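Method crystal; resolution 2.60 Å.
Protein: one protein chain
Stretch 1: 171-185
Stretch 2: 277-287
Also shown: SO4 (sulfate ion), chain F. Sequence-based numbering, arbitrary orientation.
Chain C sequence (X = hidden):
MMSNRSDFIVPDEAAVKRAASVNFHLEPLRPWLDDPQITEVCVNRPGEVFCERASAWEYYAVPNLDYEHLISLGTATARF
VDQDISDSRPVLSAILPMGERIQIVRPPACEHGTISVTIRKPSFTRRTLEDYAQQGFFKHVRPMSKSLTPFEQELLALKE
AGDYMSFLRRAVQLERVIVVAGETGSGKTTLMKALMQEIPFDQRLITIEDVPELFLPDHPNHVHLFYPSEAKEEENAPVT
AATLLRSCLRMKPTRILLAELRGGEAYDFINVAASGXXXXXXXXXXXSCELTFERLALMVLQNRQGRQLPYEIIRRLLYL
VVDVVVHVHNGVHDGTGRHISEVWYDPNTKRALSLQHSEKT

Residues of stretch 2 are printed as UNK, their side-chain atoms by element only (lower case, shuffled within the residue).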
# COMPACT_ATOMS: atom_id res chain seq x y z
N ALA C 171 22.89 35.07 -2.10
CA ALA C 171 21.79 34.12 -1.95
C ALA C 171 20.68 34.66 -1.06
O ALA C 171 19.50 34.50 -1.38
CB ALA C 171 22.30 32.78 -1.44
N VAL C 172 21.06 35.30 0.05
CA VAL C 172 20.11 35.93 0.97
C VAL C 172 19.43 37.13 0.32
O VAL C 172 18.22 37.33 0.48
CB VAL C 172 20.77 36.36 2.30
CG1 VAL C 172 19.76 37.02 3.20
CG2 VAL C 172 21.41 35.17 3.02
N GLN C 173 20.20 37.91 -0.42
CA GLN C 173 19.70 39.11 -1.11
C GLN C 173 18.76 38.73 -2.22
O GLN C 173 17.77 39.41 -2.47
CB GLN C 173 20.86 39.93 -1.67
CG GLN C 173 21.69 40.62 -0.61
CD GLN C 173 22.92 41.33 -1.17
OE1 GLN C 173 23.54 42.12 -0.48
NE2 GLN C 173 23.26 41.04 -2.42
N LEU C 174 19.08 37.61 -2.87
CA LEU C 174 18.28 37.04 -3.95
C LEU C 174 17.19 36.11 -3.43
O LEU C 174 16.57 35.37 -4.21
CB LEU C 174 19.19 36.30 -4.93
CG LEU C 174 19.68 36.99 -6.22
CD1 LEU C 174 19.53 38.51 -6.19
CD2 LEU C 174 21.12 36.59 -6.51
N GLU C 175 16.98 36.12 -2.12
CA GLU C 175 15.86 35.43 -1.48
C GLU C 175 15.81 33.92 -1.74
O GLU C 175 14.74 33.33 -1.81
CB GLU C 175 14.53 36.10 -1.85
CG GLU C 175 14.44 37.54 -1.34
CD GLU C 175 13.25 38.29 -1.90
OE1 GLU C 175 12.61 37.79 -2.85
OE2 GLU C 175 12.96 39.39 -1.38
N ARG C 176 16.98 33.30 -1.87
CA ARG C 176 17.08 31.85 -1.96
C ARG C 176 16.70 31.21 -0.64
O ARG C 176 17.00 31.76 0.42
CB ARG C 176 18.51 31.40 -2.32
CG ARG C 176 19.11 31.97 -3.59
CD ARG C 176 18.32 31.63 -4.84
NE ARG C 176 17.33 32.67 -5.13
CZ ARG C 176 16.26 32.51 -5.91
NH1 ARG C 176 16.02 31.33 -6.48
NH2 ARG C 176 15.43 33.52 -6.11
N VAL C 177 16.05 30.06 -0.70
CA VAL C 177 15.75 29.29 0.50
C VAL C 177 17.03 28.59 0.94
O VAL C 177 17.62 27.82 0.17
CB VAL C 177 14.63 28.26 0.27
CG1 VAL C 177 14.42 27.40 1.50
CG2 VAL C 177 13.35 28.97 -0.11
N ILE C 178 17.46 28.87 2.16
CA ILE C 178 18.75 28.39 2.66
C ILE C 178 18.56 27.54 3.90
O ILE C 178 17.93 27.96 4.88
CB ILE C 178 19.71 29.56 2.97
CG1 ILE C 178 19.92 30.42 1.72
CG2 ILE C 178 21.05 29.03 3.50
CD1 ILE C 178 20.40 31.83 2.01
N VAL C 179 19.13 26.33 3.85
CA VAL C 179 19.18 25.44 5.00
C VAL C 179 20.61 25.36 5.54
O VAL C 179 21.53 24.96 4.84
CB VAL C 179 18.70 23.99 4.65
CG1 VAL C 179 18.83 23.06 5.86
CG2 VAL C 179 17.27 24.00 4.14
N VAL C 180 20.80 25.77 6.79
CA VAL C 180 22.10 25.65 7.44
C VAL C 180 22.21 24.27 8.10
O VAL C 180 21.45 23.94 9.00
CB VAL C 180 22.32 26.78 8.46
CG1 VAL C 180 23.65 26.61 9.19
CG2 VAL C 180 22.26 28.14 7.77
N ALA C 181 23.15 23.46 7.63
CA ALA C 181 23.29 22.11 8.13
C ALA C 181 24.57 21.92 8.92
O ALA C 181 25.53 22.67 8.77
CB ALA C 181 23.21 21.10 6.99
N GLY C 182 24.58 20.89 9.76
CA GLY C 182 25.76 20.57 10.56
C GLY C 182 25.41 19.65 11.70
O GLY C 182 24.24 19.46 12.00
N GLU C 183 26.41 19.06 12.34
CA GLU C 183 26.12 18.30 13.55
C GLU C 183 25.78 19.25 14.69
O GLU C 183 25.99 20.46 14.59
CB GLU C 183 27.24 17.33 13.94
CG GLU C 183 28.34 17.92 14.79
CD GLU C 183 29.43 16.90 15.14
OE1 GLU C 183 29.23 15.69 14.89
OE2 GLU C 183 30.49 17.31 15.66
N THR C 184 25.23 18.71 15.77
CA THR C 184 24.88 19.56 16.91
C THR C 184 26.13 20.18 17.52
O THR C 184 27.17 19.53 17.70
CB THR C 184 24.09 18.81 18.00
OG1 THR C 184 23.10 17.98 17.40
CG2 THR C 184 23.40 19.81 18.93
N GLY C 185 26.00 21.46 17.84
CA GLY C 185 27.08 22.24 18.41
C GLY C 185 28.11 22.66 17.39
O GLY C 185 29.24 22.96 17.75
N UNK C 277 6.64 31.90 -0.38
CA UNK C 277 7.32 32.66 0.65
C UNK C 277 8.81 32.44 0.52
O UNK C 277 9.38 31.54 1.13
n UNK C 277 4.35 32.59 2.26
n UNK C 277 4.19 34.47 3.26
c UNK C 277 6.83 32.25 2.04
c UNK C 277 3.50 33.47 2.74
c UNK C 277 5.64 33.02 2.48
c UNK C 277 5.53 34.22 3.10
N UNK C 278 9.44 33.27 -0.29
CA UNK C 278 10.87 33.13 -0.58
C UNK C 278 11.76 33.64 0.54
O UNK C 278 11.28 34.25 1.49
N UNK C 279 13.05 33.36 0.43
CA UNK C 279 14.05 33.92 1.33
C UNK C 279 14.13 33.36 2.72
O UNK C 279 14.75 33.96 3.60
N UNK C 280 13.50 32.20 2.93
CA UNK C 280 13.56 31.50 4.21
C UNK C 280 14.96 30.99 4.52
O UNK C 280 15.69 30.55 3.63
o UNK C 280 11.25 30.75 4.29
c UNK C 280 12.60 30.32 4.23
N UNK C 281 15.33 31.06 5.79
CA UNK C 281 16.56 30.48 6.29
C UNK C 281 16.15 29.61 7.46
O UNK C 281 15.37 30.04 8.32
c UNK C 281 17.58 31.57 6.73
c UNK C 281 18.44 33.88 6.03
c UNK C 281 17.87 32.54 5.58
c UNK C 281 18.89 30.94 7.22
N UNK C 282 16.66 28.38 7.48
CA UNK C 282 16.41 27.45 8.57
C UNK C 282 17.65 26.60 8.83
O UNK C 282 18.66 26.75 8.15
o UNK C 282 14.87 25.76 9.44
c UNK C 282 15.36 25.67 7.08
c UNK C 282 15.16 26.57 8.30
N UNK C 283 17.57 25.70 9.81
CA UNK C 283 18.68 24.79 10.07
C UNK C 283 18.21 23.35 10.22
O UNK C 283 17.01 23.08 10.37
c UNK C 283 19.44 25.21 11.31
o UNK C 283 18.71 24.88 12.47
N UNK C 284 19.16 22.42 10.19
CA UNK C 284 18.87 21.01 10.30
C UNK C 284 20.15 20.28 10.72
O UNK C 284 21.20 20.47 10.12
s UNK C 284 17.92 18.74 8.86
c UNK C 284 18.36 20.49 8.95
N UNK C 285 20.05 19.45 11.76
CA UNK C 285 21.15 18.55 12.13
C UNK C 285 21.35 17.52 11.03
O UNK C 285 20.43 16.76 10.74
c UNK C 285 20.60 18.71 14.60
n UNK C 285 21.61 19.24 15.37
c UNK C 285 21.08 20.00 16.32
c UNK C 285 19.44 19.17 15.12
c UNK C 285 20.85 17.81 13.44
n UNK C 285 19.77 19.97 16.19
N UNK C 286 22.53 17.52 10.43
CA UNK C 286 22.89 16.55 9.39
C UNK C 286 24.40 16.44 9.25
O UNK C 286 25.12 17.39 9.53
c UNK C 286 22.24 16.91 8.06
N UNK C 287 24.87 15.28 8.81
CA UNK C 287 26.29 15.02 8.68
C UNK C 287 26.89 15.42 7.35
O UNK C 287 28.09 15.25 7.14
S SO4 F . 23.87 24.48 16.76
O1 SO4 F . 24.40 25.79 17.12
O2 SO4 F . 24.64 23.97 15.63
O3 SO4 F . 23.99 23.55 17.88
O4 SO4 F . 22.46 24.59 16.40

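Position 277 has six side-chain atoms: one carbon, then a five-membered ring of three carbons and two nitrogens. Its CA-to-CB bond points away from stretch 1, and the side chain stays 7.6 Å or more from it. It is H277.

Position 278 has no side-chain atoms, so it is G278. Its C lies 3.8 Å from E175 O.

Position 279 also has none. Its N donates a weak, bent hydrogen bond to E175 O (2.8 Å). Phi is positive (75°), which favours glycine, and a CB here would lie tight against E175 CB. It is G279.

Position 280 carries one carbon and then one oxygen. Its backbone O accepts a hydrogen bond from I178 N (2.8 Å). It is S280, and its hydroxyl is hydrogen-bonded elsewhere in the structure.

Position 281 has four carbons, forked at the first, with one arm two carbons long. That is I281. Its CD1 lies 4.4 Å from V172 CG2, and its CG2 lies 4.4 Å from V180 CG2. Helix and strand of stretch 1 both contribute to its apolar surroundings.

Position 282 has one carbon carrying an oxygen and a carbon, and it pairs with V179. It is T282. Its CG2 sits 3.9 Å from V179 CG2, while OG1 is satisfied elsewhere.

Position 283 has one carbon and then one oxygen. Its CB is 4.3 Å from V180 CB. It is S283.

Position 284 has one carbon and then one sulfur, so it is C284. Its CB packs 4.0 Å from V179 CG1.

Position 285 again has one carbon and a five-membered ring with two nitrogens. It is H285. The CA-to-CB bond points sideways, but the end of the side chain comes nearer to stretch 1.

Position 286 has a single carbon, 4.4 Å from A181 CB. It is A286.

Position 287 has no side-chain atoms and barely meets stretch 1. It is G287.

The contact is a parallel strand pair, 178-182 beside 281-285. I178, V180 and G182 each use both N and O toward stretch 2. T282 N to I178 O (2.9 Å) and V180 N to T282 O (2.7 Å) are well directed. Further along, C284 N to V180 O is 3.0 Å, and A286 N to G182 O is also 3.0 Å. G182 N to C284 O (3.4 Å) is weak. Side chains of I178, V180, I281 and S283 share one face of the sheet; those of V179, A181, T282 and C284 share the other. Backbone bonds set the register, and apolar packing supports it.

Stretch 2 277-287: HGGSITSCHAG
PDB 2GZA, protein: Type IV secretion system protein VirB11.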